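Local coordinates for protein putative polysaccharide deacetylase (Bdellovibrio bacteriovorus HD100, PDB 5JP6) that probably removes acetyl groups from peptidoglycan, as a zinc-binding member of carbohydrate esterase family 4, at residues S35-A40 / V44-S49; H62-D67 / N102-S107; E123-M128 / T341-P346; R189-V194 / D220-G225. The protein carries 1 engineered substitution. All blocks are in the same frame, centred on the assembly; numbering follows the deposited sequence.

The first two contacts lie within the all-helical N-terminal region, contact 3 joins the end of that region to the deacetylase fold, and contact 4 is internal to that fold. Contact 1 reaches toward the zinc site formed by D177, H227 and Y280: the W46 side chain is about 9 Å from the metal. Contact 2 is farther out, its centre about 25 Å from that of contact 1. Contacts 1 and 4, with centres about 30 Å apart, lie on opposite sides of the chain's centre. Contacts 3 and 4 touch directly: A190 CB packs against M345 CG at 3.8 Å and P346 CG at 3.9 Å, joining helices 183-193 and 339-354.

Contact 1: residues S35-A40 / V44-S49; sequences SDNQSA and VEWENS
A40 and W46 bring the two backbones closest, their CA atoms 5.2 Å apart, while D36 and S49 mark the other end with 6.6 Å between CA atoms. The segments thus run antiparallel, the end of helix 24-39 doubling back through a short turn onto helix 43-47. Such an approach suits alanine: A40 CB is 3.8 Å from W46 CB, and the flat end of E45 lies over the A40 backbone while its OE1 accepts a bond from Q41 N. The indole turns toward the first helix because its CG is anti to the backbone N (chi1 167°). N37 sits over one face of it, with CB 4.1 Å from the centroid of the six-membered ring in a CH-pi contact. The N37 amide stands upright on the indole, the planes 89° apart, and its polar atoms bond to W308 O and T310 N. At the far end S49 OG donates to the anti lone pair of D36 OD2 at 2.8 Å and accepts from A51 N. The whole is an antiparallel alpha-helical hairpin that presents W46, stacked on W308, with its side chain about 8 Å from that of the zinc ligand Y280.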
loop_
_atom_site.group_PDB
_atom_site.type_symbol
_atom_site.label_atom_id
_atom_site.label_comp_id
_atom_site.label_asym_id
_atom_site.label_seq_id
_atom_site.Cartn_x
_atom_site.Cartn_y
_atom_site.Cartn_z
ATOM N N SER A 35 -4.376 19.603 4.821
ATOM C CA SER A 35 -4.776 19.828 6.218
ATOM C C SER A 35 -5.243 18.555 6.934
ATOM O O SER A 35 -4.818 18.288 8.061
ATOM C CB SER A 35 -5.921 20.859 6.292
ATOM O OG SER A 35 -6.370 20.987 7.650
ATOM N N ASP A 36 -6.134 17.791 6.288
ATOM C CA ASP A 36 -6.679 16.562 6.902
ATOM C C ASP A 36 -5.571 15.512 7.075
ATOM O O ASP A 36 -5.554 14.772 8.062
ATOM C CB ASP A 36 -7.801 15.938 6.068
ATOM C CG ASP A 36 -9.101 16.683 6.150
ATOM O OD1 ASP A 36 -9.147 17.721 6.835
ATOM O OD2 ASP A 36 -10.089 16.210 5.533
ATOM N N ASN A 37 -4.646 15.446 6.120
ATOM C CA ASN A 37 -3.552 14.487 6.209
ATOM C C ASN A 37 -2.661 14.788 7.419
ATOM O O ASN A 37 -2.155 13.898 8.080
ATOM C CB ASN A 37 -2.717 14.503 4.938
ATOM C CG ASN A 37 -1.653 13.427 4.938
ATOM O OD1 ASN A 37 -0.514 13.666 5.253
ATOM N ND2 ASN A 37 -2.051 12.229 4.548
ATOM N N GLN A 38 -2.478 16.057 7.711
ATOM C CA GLN A 38 -1.691 16.424 8.855
ATOM C C GLN A 38 -2.416 16.326 10.192
ATOM O O GLN A 38 -1.790 16.001 11.193
ATOM C CB GLN A 38 -1.125 17.812 8.612
ATOM C CG GLN A 38 -0.026 17.814 7.542
ATOM C CD GLN A 38 0.999 16.648 7.668
ATOM O OE1 GLN A 38 1.844 16.600 8.609
ATOM N NE2 GLN A 38 0.938 15.708 6.723
ATOM N N SER A 39 -3.720 16.577 10.216
ATOM C CA SER A 39 -4.442 16.618 11.480
ATOM C C SER A 39 -4.959 15.220 11.910
ATOM O O SER A 39 -5.221 14.994 13.113
ATOM C CB SER A 39 -5.563 17.670 11.403
ATOM O OG SER A 39 -6.568 17.289 10.490
ATOM N N ALA A 40 -5.068 14.287 10.961
ATOM C CA ALA A 40 -5.504 12.913 11.284
ATOM C C ALA A 40 -4.580 12.276 12.322
ATOM O O ALA A 40 -3.367 12.337 12.167
ATOM C CB ALA A 40 -5.566 12.060 10.024
ATOM N N VAL A 44 -7.291 5.294 10.480
ATOM C CA VAL A 44 -8.740 5.309 10.397
ATOM C C VAL A 44 -9.262 6.752 10.252
ATOM O O VAL A 44 -10.114 7.043 9.378
ATOM C CB VAL A 44 -9.378 4.639 11.638
ATOM C CG1 VAL A 44 -10.892 4.845 11.636
ATOM C CG2 VAL A 44 -9.006 3.137 11.667
ATOM N N GLU A 45 -8.759 7.665 11.089
ATOM C CA GLU A 45 -9.177 9.060 10.951
ATOM C C GLU A 45 -8.910 9.599 9.518
ATOM O O GLU A 45 -9.754 10.266 8.920
ATOM C CB GLU A 45 -8.494 9.946 12.002
ATOM C CG GLU A 45 -9.191 11.286 12.152
ATOM C CD GLU A 45 -8.649 12.139 13.287
ATOM O OE1 GLU A 45 -7.906 11.620 14.160
ATOM O OE2 GLU A 45 -8.980 13.345 13.307
ATOM N N TRP A 46 -7.744 9.285 8.954
ATOM C CA TRP A 46 -7.412 9.748 7.604
ATOM C C TRP A 46 -8.294 9.086 6.571
ATOM O O TRP A 46 -8.712 9.748 5.587
ATOM C CB TRP A 46 -5.922 9.461 7.283
ATOM C CG TRP A 46 -5.507 9.586 5.864
ATOM C CD1 TRP A 46 -4.976 8.578 5.087
ATOM C CD2 TRP A 46 -5.555 10.750 5.012
ATOM N NE1 TRP A 46 -4.693 9.034 3.837
ATOM C CE2 TRP A 46 -5.066 10.352 3.748
ATOM C CE3 TRP A 46 -6.015 12.067 5.174
ATOM C CZ2 TRP A 46 -4.951 11.231 2.690
ATOM C CZ3 TRP A 46 -5.920 12.932 4.107
ATOM C CH2 TRP A 46 -5.374 12.510 2.879
ATOM N N GLU A 47 -8.537 7.776 6.783
ATOM C CA GLU A 47 -9.551 7.019 6.038
ATOM C C GLU A 47 -10.925 7.699 6.080
ATOM O O GLU A 47 -11.649 7.647 5.101
ATOM C CB GLU A 47 -9.666 5.567 6.564
ATOM C CG GLU A 47 -9.082 4.473 5.676
ATOM C CD GLU A 47 -9.911 3.185 5.739
ATOM O OE1 GLU A 47 -10.006 2.577 6.835
ATOM O OE2 GLU A 47 -10.484 2.784 4.696
ATOM N N ASN A 48 -11.263 8.361 7.196
ATOM C CA ASN A 48 -12.562 9.088 7.311
ATOM C C ASN A 48 -12.617 10.439 6.580
ATOM O O ASN A 48 -13.678 11.058 6.556
ATOM C CB ASN A 48 -12.924 9.373 8.785
ATOM C CG ASN A 48 -13.351 8.139 9.553
ATOM O OD1 ASN A 48 -13.770 7.135 8.977
ATOM N ND2 ASN A 48 -13.261 8.223 10.879
ATOM N N SER A 49 -11.492 10.919 6.033
ATOM C CA SER A 49 -11.454 12.236 5.372
ATOM C C SER A 49 -12.306 12.299 4.137
ATOM O O SER A 49 -12.378 11.328 3.394
ATOM C CB SER A 49 -10.041 12.613 4.952
ATOM O OG SER A 49 -10.053 13.809 4.190
#

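Contact 2: residues H62-D67 / N102-S107; sequences HEFMVD and NRALVS
F64 supplies about half of the surface buried in this contact, extending its ring from helix 53-66 to the short helix 103-106, where it meets L105 and A104. With its CG anti to the backbone N (chi1 -172°), the ring is directed across to that helix and bridges a CA separation of 7.9 Å between F64 and L105. Two different parts of the ring do the touching. The side near the helix meets one methyl of the leucine, F64 CD2 to L105 CD2 at 3.5 Å, and that same methyl is 4.0 Å from F64 CB. The far end reaches the alanine, with F64 CZ 3.8 Å from A104 CB. Both methyls come at the ring obliquely. Phenylalanine suits this position through its length and its wholly apolar surface.

The setting is the N-terminal helical bundle, in which helix 71-83 lies beside both partners: F64 also touches M74 and K75, while the branched L105 serves several neighbours, packing on L78 and on F57 and W60 of helix 53-66. The disulfide C79-C109 ties helix 71-83 to the chain just beyond 102-107.

L105 points its CB past the facing helix, but its branched end comes back to the phenylalanine; the two side chains lie alongside, running in opposite senses. A104 is small enough for the ring end to come close to its helix, and its carbonyl oxygen accepts a hydrogen bond from K75 NZ, which also bonds S107 OG.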
loop_
_atom_site.group_PDB
_atom_site.type_symbol
_atom_site.label_atom_id
_atom_site.label_comp_id
_atom_site.label_asym_id
_atom_site.label_seq_id
_atom_site.Cartn_x
_atom_site.Cartn_y
_atom_site.Cartn_z
ATOM N N HIS A 62 -15.602 12.790 -12.730
ATOM C CA HIS A 62 -17.041 12.783 -12.999
ATOM C C HIS A 62 -17.534 14.166 -13.426
ATOM O O HIS A 62 -18.228 14.308 -14.434
ATOM C CB HIS A 62 -17.811 12.273 -11.798
ATOM C CG HIS A 62 -19.279 12.193 -12.026
ATOM N ND1 HIS A 62 -19.868 11.116 -12.654
ATOM C CD2 HIS A 62 -20.272 13.076 -11.766
ATOM C CE1 HIS A 62 -21.171 11.322 -12.737
ATOM N NE2 HIS A 62 -21.440 12.504 -12.203
ATOM N N GLU A 63 -17.119 15.201 -12.703
ATOM C CA GLU A 63 -17.534 16.567 -13.037
ATOM C C GLU A 63 -17.076 16.984 -14.429
ATOM O O GLU A 63 -17.815 17.620 -15.185
ATOM C CB GLU A 63 -17.006 17.554 -11.997
ATOM C CG GLU A 63 -17.618 17.315 -10.626
ATOM C CD GLU A 63 -17.157 18.290 -9.577
ATOM O OE1 GLU A 63 -16.164 19.032 -9.804
ATOM O OE2 GLU A 63 -17.818 18.316 -8.516
ATOM N N PHE A 64 -15.842 16.601 -14.743
ATOM C CA PHE A 64 -15.217 16.879 -16.032
ATOM C C PHE A 64 -15.976 16.185 -17.168
ATOM O O PHE A 64 -16.223 16.761 -18.212
ATOM C CB PHE A 64 -13.760 16.434 -15.930
ATOM C CG PHE A 64 -12.885 16.802 -17.092
ATOM C CD1 PHE A 64 -12.860 16.015 -18.238
ATOM C CD2 PHE A 64 -12.029 17.896 -17.025
ATOM C CE1 PHE A 64 -12.038 16.325 -19.287
ATOM C CE2 PHE A 64 -11.191 18.185 -18.072
ATOM C CZ PHE A 64 -11.193 17.406 -19.202
ATOM N N MET A 65 -16.365 14.944 -16.932
ATOM C CA MET A 65 -17.094 14.163 -17.919
ATOM C C MET A 65 -18.454 14.812 -18.178
ATOM O O MET A 65 -18.881 14.955 -19.335
ATOM C CB MET A 65 -17.259 12.714 -17.407
ATOM C CG MET A 65 -18.093 11.848 -18.339
ATOM S SD MET A 65 -18.232 10.139 -17.815
ATOM C CE MET A 65 -19.244 10.283 -16.357
ATOM N N VAL A 66 -19.167 15.168 -17.106
ATOM C CA VAL A 66 -20.596 15.472 -17.259
ATOM C C VAL A 66 -20.881 16.908 -17.673
ATOM O O VAL A 66 -21.994 17.228 -18.049
ATOM C CB VAL A 66 -21.435 15.031 -16.053
ATOM C CG1 VAL A 66 -21.187 13.564 -15.710
ATOM C CG2 VAL A 66 -21.184 15.936 -14.849
ATOM N N ASP A 67 -19.865 17.779 -17.628
ATOM C CA ASP A 67 -20.052 19.167 -18.095
ATOM C C ASP A 67 -18.836 19.641 -18.850
ATOM O O ASP A 67 -17.883 20.161 -18.246
ATOM C CB ASP A 67 -20.373 20.090 -16.932
ATOM C CG ASP A 67 -20.898 21.465 -17.390
ATOM O OD1 ASP A 67 -20.651 21.846 -18.542
ATOM O OD2 ASP A 67 -21.501 22.198 -16.568
ATOM N N ASN A 102 -6.518 10.096 -14.951
ATOM C CA ASN A 102 -6.608 11.534 -14.687
ATOM C C ASN A 102 -5.906 12.392 -15.760
ATOM O O ASN A 102 -5.764 13.615 -15.609
ATOM C CB ASN A 102 -5.994 11.841 -13.318
ATOM C CG ASN A 102 -6.795 11.261 -12.198
ATOM O OD1 ASN A 102 -8.045 11.218 -12.272
ATOM N ND2 ASN A 102 -6.115 10.805 -11.164
ATOM N N ARG A 103 -5.516 11.740 -16.850
ATOM C CA ARG A 103 -4.672 12.357 -17.880
ATOM C C ARG A 103 -5.229 13.703 -18.326
ATOM O O ARG A 103 -4.476 14.696 -18.455
ATOM C CB ARG A 103 -4.495 11.409 -19.092
ATOM C CG ARG A 103 -3.602 11.984 -20.178
ATOM C CD ARG A 103 -3.854 11.398 -21.561
ATOM N NE ARG A 103 -5.245 11.582 -22.020
ATOM C CZ ARG A 103 -5.811 12.747 -22.371
ATOM N NH1 ARG A 103 -5.136 13.906 -22.313
ATOM N NH2 ARG A 103 -7.077 12.753 -22.769
ATOM N N ALA A 104 -6.537 13.758 -18.620
ATOM C CA ALA A 104 -7.109 15.011 -19.159
ATOM C C ALA A 104 -7.161 16.128 -18.141
ATOM O O ALA A 104 -7.118 17.304 -18.497
ATOM C CB ALA A 104 -8.480 14.777 -19.737
ATOM N N LEU A 105 -7.281 15.766 -16.874
ATOM C CA LEU A 105 -7.291 16.767 -15.805
ATOM C C LEU A 105 -5.956 17.465 -15.619
ATOM O O LEU A 105 -5.908 18.668 -15.324
ATOM C CB LEU A 105 -7.713 16.150 -14.480
ATOM C CG LEU A 105 -9.178 15.763 -14.328
ATOM C CD1 LEU A 105 -9.428 14.972 -13.059
ATOM C CD2 LEU A 105 -10.082 16.959 -14.322
ATOM N N VAL A 106 -4.872 16.713 -15.773
ATOM C CA VAL A 106 -3.513 17.204 -15.420
ATOM C C VAL A 106 -2.572 17.377 -16.608
ATOM O O VAL A 106 -1.418 17.743 -16.416
ATOM C CB VAL A 106 -2.837 16.348 -14.325
ATOM C CG1 VAL A 106 -3.670 16.389 -13.054
ATOM C CG2 VAL A 106 -2.564 14.927 -14.822
ATOM N N SER A 107 -3.069 17.214 -17.837
ATOM C CA SER A 107 -2.196 17.253 -19.031
ATOM C C SER A 107 -1.430 18.589 -19.169
ATOM O O SER A 107 -0.291 18.644 -19.676
ATOM C CB SER A 107 -2.996 16.961 -20.294
ATOM O OG SER A 107 -4.098 17.841 -20.430
#

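Contact 3: residues E123-M128 / T341-P346; sequences EQRESM and TAEIMP
E343 is the first residue along 341-346 to meet the other segment, reaching R125 near the end of helix 110-126. Its chain bends at chi2 (-79°), bringing the carboxylate to the edge of the guanidinium. The main bond of this salt bridge runs from R125 NH2 to the syn side of E343 OE1, 3.0 Å long with an N-H...O angle of 151°. Two weak bonds accompany it, R125 NE to E343 OE1 and R125 NH2 to E343 OE2, both 3.4 Å; with the two planes 43° apart, the groups do not form a flat, matched pair. Next comes I344, whose CG2 lies 3.8 Å from M128 CE; the flexible, unbranched methionine can bring its terminal methyl to the isoleucine branch. M128 is deposited in two conformers, so this apolar touch is certain only for the conformer described. R125 also forms a salt bridge with D122, and E343 with R339, while A134 N bonds E343 OE2. Acid and base therefore alternate, D122, R125, E343, R339, a pattern that would probably keep the buried E343 ionised and that fastens the last N-terminal helix to the deacetylase fold electrostatically.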
loop_
_atom_site.group_PDB
_atom_site.type_symbol
_atom_site.label_atom_id
_atom_site.label_comp_id
_atom_site.label_asym_id
_atom_site.label_seq_id
_atom_site.Cartn_x
_atom_site.Cartn_y
_atom_site.Cartn_z
ATOM N N GLU A 123 16.270 15.047 -3.393
ATOM C CA GLU A 123 16.834 15.751 -2.230
ATOM C C GLU A 123 16.781 14.869 -0.988
ATOM O O GLU A 123 17.752 14.761 -0.218
ATOM C CB GLU A 123 16.053 17.036 -1.982
ATOM C CG GLU A 123 16.254 18.112 -3.018
ATOM C CD GLU A 123 15.283 19.273 -2.859
ATOM O OE1 GLU A 123 14.515 19.287 -1.879
ATOM O OE2 GLU A 123 15.326 20.214 -3.686
ATOM N N GLN A 124 15.658 14.163 -0.846
ATOM C CA GLN A 124 15.464 13.221 0.275
ATOM C C GLN A 124 16.485 12.096 0.267
ATOM O O GLN A 124 16.943 11.675 1.293
ATOM C CB GLN A 124 14.060 12.639 0.258
ATOM C CG GLN A 124 12.948 13.666 0.474
ATOM C CD GLN A 124 12.969 14.211 1.869
ATOM O OE1 GLN A 124 12.759 13.483 2.830
ATOM N NE2 GLN A 124 13.237 15.489 1.993
ATOM N N ARG A 125 16.837 11.635 -0.923
ATOM C CA ARG A 125 17.760 10.542 -1.093
ATOM C C ARG A 125 19.184 10.917 -0.631
ATOM O O ARG A 125 19.963 10.051 -0.197
ATOM C CB ARG A 125 17.729 10.155 -2.601
ATOM C CG ARG A 125 17.994 8.758 -2.946
ATOM C CD ARG A 125 17.756 8.506 -4.426
ATOM N NE ARG A 125 16.352 8.449 -4.785
ATOM C CZ ARG A 125 15.763 9.281 -5.631
ATOM N NH1 ARG A 125 16.475 10.188 -6.302
ATOM N NH2 ARG A 125 14.445 9.204 -5.829
ATOM N N GLU A 126 19.531 12.200 -0.692
ATOM C CA GLU A 126 20.910 12.670 -0.430
ATOM C C GLU A 126 21.401 12.299 0.953
ATOM O O GLU A 126 22.588 12.014 1.152
ATOM C CB GLU A 126 20.993 14.200 -0.557
ATOM C CG GLU A 126 20.906 14.720 -1.987
ATOM C CD GLU A 126 20.943 16.251 -2.060
ATOM O OE1 GLU A 126 21.438 16.900 -1.094
ATOM O OE2 GLU A 126 20.445 16.811 -3.061
ATOM N N SER A 127 20.508 12.316 1.927
ATOM C CA SER A 127 20.909 12.099 3.301
ATOM C C SER A 127 20.779 10.653 3.762
ATOM O O SER A 127 20.991 10.362 4.941
ATOM C CB SER A 127 20.129 13.034 4.233
ATOM O OG SER A 127 18.745 12.780 4.162
ATOM N N MET A 128 20.444 9.752 2.840
ATOM C CA MET A 128 20.333 8.345 3.193
ATOM C C MET A 128 21.581 7.583 2.900
ATOM O O MET A 128 22.127 7.690 1.815
ATOM C CB MET A 128 19.213 7.710 2.427
ATOM C CG MET A 128 17.896 8.273 2.870
ATOM S SD MET A 128 16.674 7.856 1.657
ATOM C CE MET A 128 15.874 6.562 2.559
ATOM N N THR A 341 7.397 4.910 0.823
ATOM C CA THR A 341 7.704 3.592 1.371
ATOM C C THR A 341 8.683 2.822 0.497
ATOM O O THR A 341 9.647 2.196 1.017
ATOM C CB THR A 341 6.410 2.826 1.629
ATOM O OG1 THR A 341 5.635 3.545 2.592
ATOM C CG2 THR A 341 6.653 1.383 2.119
ATOM N N ALA A 342 8.491 2.885 -0.824
ATOM C CA ALA A 342 9.464 2.254 -1.746
ATOM C C ALA A 342 10.828 2.981 -1.618
ATOM O O ALA A 342 11.895 2.327 -1.606
ATOM C CB ALA A 342 8.948 2.250 -3.180
ATOM N N GLU A 343 10.822 4.325 -1.499
ATOM C CA GLU A 343 12.065 5.063 -1.430
ATOM C C GLU A 343 12.897 4.685 -0.207
ATOM O O GLU A 343 14.119 4.727 -0.271
ATOM C CB GLU A 343 11.794 6.580 -1.385
ATOM C CG GLU A 343 11.149 7.156 -2.635
ATOM C CD GLU A 343 12.128 7.376 -3.773
ATOM O OE1 GLU A 343 13.359 7.545 -3.564
ATOM O OE2 GLU A 343 11.645 7.437 -4.942
ATOM N N ILE A 344 12.226 4.384 0.917
ATOM C CA ILE A 344 12.942 4.075 2.156
ATOM C C ILE A 344 13.152 2.579 2.395
ATOM O O ILE A 344 13.795 2.204 3.379
ATOM C CB ILE A 344 12.270 4.689 3.400
ATOM C CG1 ILE A 344 10.888 4.073 3.681
ATOM C CG2 ILE A 344 12.192 6.212 3.250
ATOM C CD1 ILE A 344 10.582 3.952 5.147
ATOM N N MET A 345 12.673 1.732 1.476
ATOM C CA MET A 345 12.658 0.308 1.793
ATOM C C MET A 345 14.069 -0.289 1.973
ATOM O O MET A 345 14.315 -1.014 2.958
ATOM C CB MET A 345 11.805 -0.475 0.802
ATOM C CG MET A 345 11.526 -1.924 1.224
ATOM S SD MET A 345 10.744 -2.094 2.861
ATOM C CE MET A 345 9.304 -1.045 2.710
ATOM N N PRO A 346 15.019 0.018 1.051
ATOM C CA PRO A 346 16.365 -0.535 1.317
ATOM C C PRO A 346 16.954 -0.095 2.661
ATOM O O PRO A 346 17.528 -0.901 3.389
ATOM C CB PRO A 346 17.187 0.001 0.141
ATOM C CG PRO A 346 16.177 0.169 -0.955
ATOM C CD PRO A 346 14.920 0.663 -0.285
#

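Contact 4: residues R189-V194 / D220-G225; sequences RALKEV and DGHVIG
K192 and D220 mark the nearest backbone approach, CA to CA 7.4 Å, where the last turn of helix 183-193 passes the turn leading from helix 211-219 into strand 223-227. In that turn G221 closes a Schellman motif with a positive phi (88°), a conformation in which a CB would press on the carbonyl before it. Two side-chain pairs cross the gap. L191 lays one methyl obliquely against the imidazole, its CD1 3.7 Å from H222 CE1, and L191 CB adds a looser touch. H222 is held further: its ND1 accepts a hydrogen bond from A198 N, and its ring packs edge-to-face with F200. Histidine combines an apolar surface for leucine with a polar atom that holds the chain just before strand 199-202. K192, extended throughout, crosses D220 at about a right angle, and the methylene carbon CD comes 4.1 Å from D220 OD2. The ammonium nitrogen NZ stays 4.7 Å from D220 OD1, so no salt bridge forms, though the opposite charges should attract mildly. With ND1 accepting, a neutral H222 would probably carry its proton on NE2; the A198 bond and F200 hold the ring just before the strand ending at zinc ligand H227.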
loop_
_atom_site.group_PDB
_atom_site.type_symbol
_atom_site.label_atom_id
_atom_site.label_comp_id
_atom_site.label_asym_id
_atom_site.label_seq_id
_atom_site.Cartn_x
_atom_site.Cartn_y
_atom_site.Cartn_z
ATOM N N ARG A 189 12.406 -5.276 -5.569
ATOM C CA ARG A 189 13.870 -5.274 -5.734
ATOM C C ARG A 189 14.546 -5.196 -4.379
ATOM O O ARG A 189 15.499 -5.920 -4.102
ATOM C CB ARG A 189 14.330 -4.107 -6.591
ATOM C CG ARG A 189 13.918 -4.237 -8.039
ATOM C CD ARG A 189 14.571 -3.186 -8.890
ATOM N NE ARG A 189 13.970 -1.853 -8.734
ATOM C CZ ARG A 189 12.930 -1.384 -9.426
ATOM N NH1 ARG A 189 12.296 -2.142 -10.300
ATOM N NH2 ARG A 189 12.504 -0.145 -9.220
ATOM N N ALA A 190 14.015 -4.339 -3.530
ATOM C CA ALA A 190 14.615 -4.141 -2.198
ATOM C C ALA A 190 14.520 -5.421 -1.361
ATOM O O ALA A 190 15.484 -5.838 -0.711
ATOM C CB ALA A 190 13.951 -2.984 -1.482
ATOM N N LEU A 191 13.363 -6.056 -1.394
ATOM C CA LEU A 191 13.167 -7.297 -0.656
ATOM C C LEU A 191 14.085 -8.388 -1.156
ATOM O O LEU A 191 14.715 -9.110 -0.371
ATOM C CB LEU A 191 11.703 -7.735 -0.727
ATOM C CG LEU A 191 10.683 -6.837 -0.037
ATOM C CD1 LEU A 191 9.267 -7.220 -0.440
ATOM C CD2 LEU A 191 10.794 -6.893 1.478
ATOM N N LYS A 192 14.128 -8.541 -2.473
ATOM C CA LYS A 192 14.871 -9.628 -3.075
ATOM C C LYS A 192 16.371 -9.527 -2.776
ATOM O O LYS A 192 17.042 -10.556 -2.553
ATOM C CB LYS A 192 14.619 -9.727 -4.575
ATOM C CG LYS A 192 15.275 -10.942 -5.222
ATOM C CD LYS A 192 14.899 -11.058 -6.692
ATOM C CE LYS A 192 15.642 -12.240 -7.300
ATOM N NZ LYS A 192 15.572 -12.311 -8.786
ATOM N N GLU A 193 16.911 -8.299 -2.805
ATOM C CA GLU A 193 18.346 -8.064 -2.561
ATOM C C GLU A 193 18.828 -8.654 -1.242
ATOM O O GLU A 193 20.020 -9.011 -1.119
ATOM C CB GLU A 193 18.655 -6.520 -2.442
ATOM C CG GLU A 193 18.663 -5.821 -3.704
ATOM C CD GLU A 193 18.820 -4.309 -3.556
ATOM O OE1 GLU A 193 18.519 -3.593 -2.515
ATOM O OE2 GLU A 193 19.180 -3.834 -4.584
ATOM N N VAL A 194 17.922 -8.691 -0.260
ATOM C CA VAL A 194 18.276 -9.137 1.086
ATOM C C VAL A 194 17.539 -10.429 1.500
ATOM O O VAL A 194 17.516 -10.800 2.685
ATOM C CB VAL A 194 18.070 -7.998 2.111
ATOM C CG1 VAL A 194 18.957 -6.812 1.770
ATOM C CG2 VAL A 194 16.591 -7.595 2.222
ATOM N N ASP A 220 8.378 -13.757 -7.112
ATOM C CA ASP A 220 9.407 -13.494 -6.121
ATOM C C ASP A 220 9.137 -14.227 -4.800
ATOM O O ASP A 220 9.885 -14.046 -3.852
ATOM C CB ASP A 220 9.651 -11.984 -5.902
ATOM C CG ASP A 220 10.569 -11.350 -6.967
ATOM O OD1 ASP A 220 10.945 -12.045 -7.968
ATOM O OD2 ASP A 220 10.866 -10.140 -6.798
ATOM N N GLY A 221 8.089 -15.059 -4.737
ATOM C CA GLY A 221 7.864 -15.955 -3.587
ATOM C C GLY A 221 7.060 -15.377 -2.439
ATOM O O GLY A 221 6.940 -15.993 -1.390
ATOM N N HIS A 222 6.441 -14.224 -2.664
ATOM C CA HIS A 222 5.704 -13.573 -1.600
ATOM C C HIS A 222 4.302 -14.171 -1.451
ATOM O O HIS A 222 3.775 -14.817 -2.358
ATOM C CB HIS A 222 5.631 -12.079 -1.875
ATOM C CG HIS A 222 6.969 -11.446 -2.040
ATOM N ND1 HIS A 222 7.885 -11.350 -1.022
ATOM C CD2 HIS A 222 7.556 -10.918 -3.135
ATOM C CE1 HIS A 222 8.980 -10.763 -1.481
ATOM N NE2 HIS A 222 8.794 -10.481 -2.757
ATOM N N VAL A 223 3.725 -13.939 -0.290
ATOM C CA VAL A 223 2.320 -14.268 -0.025
ATOM C C VAL A 223 1.458 -13.154 -0.606
ATOM O O VAL A 223 1.778 -11.972 -0.471
ATOM C CB VAL A 223 2.067 -14.530 1.473
ATOM C CG1 VAL A 223 0.599 -14.410 1.800
ATOM C CG2 VAL A 223 2.628 -15.881 1.850
ATOM N N ILE A 224 0.372 -13.537 -1.275
ATOM C CA ILE A 224 -0.559 -12.590 -1.865
ATOM C C ILE A 224 -1.994 -12.957 -1.508
ATOM O O ILE A 224 -2.496 -13.974 -1.952
ATOM C CB ILE A 224 -0.410 -12.485 -3.380
ATOM C CG1 ILE A 224 1.042 -12.267 -3.782
ATOM C CG2 ILE A 224 -1.315 -11.372 -3.927
ATOM C CD1 ILE A 224 1.242 -12.325 -5.292
ATOM N N GLY A 225 -2.608 -12.091 -0.689
ATOM C CA GLY A 225 -4.026 -12.131 -0.397
ATOM C C GLY A 225 -4.682 -10.856 -0.861
ATOM O O GLY A 225 -4.259 -10.247 -1.842
#